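Local structure of putative oxidoreductase molybdopterin-binding subunit (Sulfolobus tokodaii, 4ZOH) at residues G30-A35 with K237-V242. The protein probably serves as the molybdopterin-binding subunit of an oxidoreductase of the xanthine dehydrogenase and aldehyde oxidase family, holding a pterin cytosine dinucleotide cofactor. Sequence-based numbering, arbitrary orientation.
Sequences GTLFVA and KPLKWV
F33 swings its ring along the strand toward K240 and V242 because CG stands anti to the backbone N (chi1 -164°). K240 is turned likewise at chi1 (173°), which lays its CG 3.8 Å from CD2 of F33, before bends at the next three torsions carry NZ off to salt bridges with D24 and E27. The carbonyl O of K240 lies over one face of the F33 ring, displaced toward the rim and 3.5 Å from CD2, while V242 O approaches the edge near CZ. Shortened to an alanine, F33 would probably leave CG of K240 and CB of V242 without the ring they lie against, and a gap facing helix 88-95.

The backbones pair as parallel strands, as the alternating bonds attest: L32 N to P238 O, K240 N to L32 O and V34 N to K240 O. The middle one is 2.8 Å long from K240 N to L32 O and nearly straight (177° at the hydrogen), whereas the V34 bond is more bent. Past K240 the ladder opens: V34 O is 4.3 Å from V242 N, and a water donating to both V34 O and V242 O spans the opening. On the sheet face opposite F33, CG2 of V34 packs 3.9 Å from CB of L239, and CD2 of L239 also meets CB of L32; V34 O sits in the plane of the W241 indole, 3.4 Å from CD1.

The pairing joins two family regions, the a/b hammerhead and the cofactor-binding domain, within one mixed sheet. Strand 79-85 flanks 32-38 and the strand 170-174 flanks 239-241, both antiparallel; helix 223-235 packs on V34 and L239, and helix 88-95 on F33.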
loop_
_atom_site.group_PDB
_atom_site.type_symbol
_atom_site.label_atom_id
_atom_site.label_comp_id
_atom_site.label_asym_id
_atom_site.label_seq_id
_atom_site.Cartn_x
_atom_site.Cartn_y
_atom_site.Cartn_z
ATOM N N GLY A 30 4.778 8.984 2.405
ATOM C CA GLY A 30 4.727 10.082 3.365
ATOM C C GLY A 30 3.863 9.918 4.600
ATOM O O GLY A 30 3.508 10.900 5.213
ATOM N N THR A 31 3.540 8.692 4.987
ATOM C CA THR A 31 2.694 8.441 6.154
ATOM C C THR A 31 3.288 9.080 7.394
ATOM O O THR A 31 4.468 8.917 7.648
ATOM C CB THR A 31 2.543 6.914 6.405
ATOM O OG1 THR A 31 1.791 6.326 5.303
ATOM C CG2 THR A 31 1.782 6.705 7.724
ATOM N N LEU A 32 2.471 9.822 8.122
ATOM C CA LEU A 32 2.859 10.418 9.379
ATOM C C LEU A 32 2.279 9.594 10.558
ATOM O O LEU A 32 1.299 8.846 10.383
ATOM C CB LEU A 32 2.323 11.873 9.466
ATOM C CG LEU A 32 2.889 12.892 8.453
ATOM C CD1 LEU A 32 2.146 14.227 8.534
ATOM C CD2 LEU A 32 4.337 13.111 8.787
ATOM N N PHE A 33 2.888 9.724 11.736
ATOM C CA PHE A 33 2.424 8.988 12.910
ATOM C C PHE A 33 1.724 9.913 13.879
ATOM O O PHE A 33 2.198 11.025 14.123
ATOM C CB PHE A 33 3.556 8.217 13.591
ATOM C CG PHE A 33 3.046 7.190 14.536
ATOM C CD1 PHE A 33 2.828 7.511 15.905
ATOM C CD2 PHE A 33 2.651 5.893 14.044
ATOM C CE1 PHE A 33 2.297 6.552 16.771
ATOM C CE2 PHE A 33 2.103 4.944 14.913
ATOM C CZ PHE A 33 1.946 5.270 16.284
ATOM N N VAL A 34 0.597 9.437 14.411
ATOM C CA VAL A 34 -0.318 10.206 15.287
ATOM C C VAL A 34 -0.377 9.542 16.667
ATOM O O VAL A 34 -0.612 8.335 16.766
ATOM C CB VAL A 34 -1.719 10.288 14.618
ATOM C CG1 VAL A 34 -2.780 11.021 15.451
ATOM C CG2 VAL A 34 -1.616 10.964 13.235
ATOM N N ALA A 35 -0.185 10.319 17.728
ATOM C CA ALA A 35 -0.407 9.811 19.084
ATOM C C ALA A 35 -1.335 10.781 19.811
ATOM O O ALA A 35 -1.347 11.989 19.489
ATOM C CB ALA A 35 0.938 9.632 19.805
ATOM N N LYS A 237 -1.801 14.253 4.223
ATOM C CA LYS A 237 -0.846 13.154 4.235
ATOM C C LYS A 237 -1.579 11.965 4.853
ATOM O O LYS A 237 -2.600 12.135 5.541
ATOM C CB LYS A 237 0.420 13.466 5.038
ATOM C CG LYS A 237 1.144 14.774 4.701
ATOM C CD LYS A 237 2.024 14.587 3.475
ATOM C CE LYS A 237 2.570 15.941 3.028
ATOM N NZ LYS A 237 3.624 15.722 2.013
ATOM N N PRO A 238 -1.128 10.743 4.523
ATOM C CA PRO A 238 -1.636 9.622 5.285
ATOM C C PRO A 238 -1.146 9.677 6.762
ATOM O O PRO A 238 -0.052 10.156 7.043
ATOM C CB PRO A 238 -1.028 8.419 4.576
ATOM C CG PRO A 238 -0.520 8.935 3.244
ATOM C CD PRO A 238 -0.092 10.336 3.537
ATOM N N LEU A 239 -2.008 9.234 7.671
ATOM C CA LEU A 239 -1.806 9.406 9.095
ATOM C C LEU A 239 -2.112 8.024 9.693
ATOM O O LEU A 239 -3.237 7.502 9.520
ATOM C CB LEU A 239 -2.875 10.395 9.619
ATOM C CG LEU A 239 -2.921 11.864 9.071
ATOM C CD1 LEU A 239 -3.912 12.653 9.963
ATOM C CD2 LEU A 239 -1.560 12.582 9.025
ATOM N N LYS A 240 -1.098 7.468 10.357
ATOM C CA LYS A 240 -1.156 6.172 11.032
ATOM C C LYS A 240 -1.301 6.407 12.530
ATOM O O LYS A 240 -0.504 7.137 13.145
ATOM C CB LYS A 240 0.169 5.389 10.785
ATOM C CG LYS A 240 0.335 4.083 11.564
ATOM C CD LYS A 240 -0.542 2.955 10.950
ATOM C CE LYS A 240 -0.052 2.424 9.586
ATOM N NZ LYS A 240 1.296 1.750 9.811
ATOM N N TRP A 241 -2.305 5.775 13.113
ATOM C CA TRP A 241 -2.432 5.833 14.539
ATOM C C TRP A 241 -2.343 4.386 15.115
ATOM O O TRP A 241 -3.161 3.503 14.708
ATOM C CB TRP A 241 -3.813 6.394 14.884
ATOM C CG TRP A 241 -4.145 6.139 16.367
ATOM C CD1 TRP A 241 -3.451 6.577 17.443
ATOM C CD2 TRP A 241 -5.210 5.317 16.895
ATOM N NE1 TRP A 241 -4.066 6.137 18.627
ATOM C CE2 TRP A 241 -5.145 5.384 18.305
ATOM C CE3 TRP A 241 -6.248 4.579 16.312
ATOM C CZ2 TRP A 241 -6.071 4.687 19.156
ATOM C CZ3 TRP A 241 -7.202 3.945 17.159
ATOM C CH2 TRP A 241 -7.078 3.990 18.562
ATOM N N VAL A 242 -1.410 4.152 16.043
ATOM C CA VAL A 242 -1.399 2.869 16.782
ATOM C C VAL A 242 -1.114 3.161 18.259
ATOM O O VAL A 242 -0.048 3.585 18.583
ATOM C CB VAL A 242 -0.382 1.847 16.244
ATOM C CG1 VAL A 242 -0.463 0.520 17.036
ATOM C CG2 VAL A 242 -0.595 1.602 14.758
HETATM O O HOH W 1 -0.373 6.532 18.913
#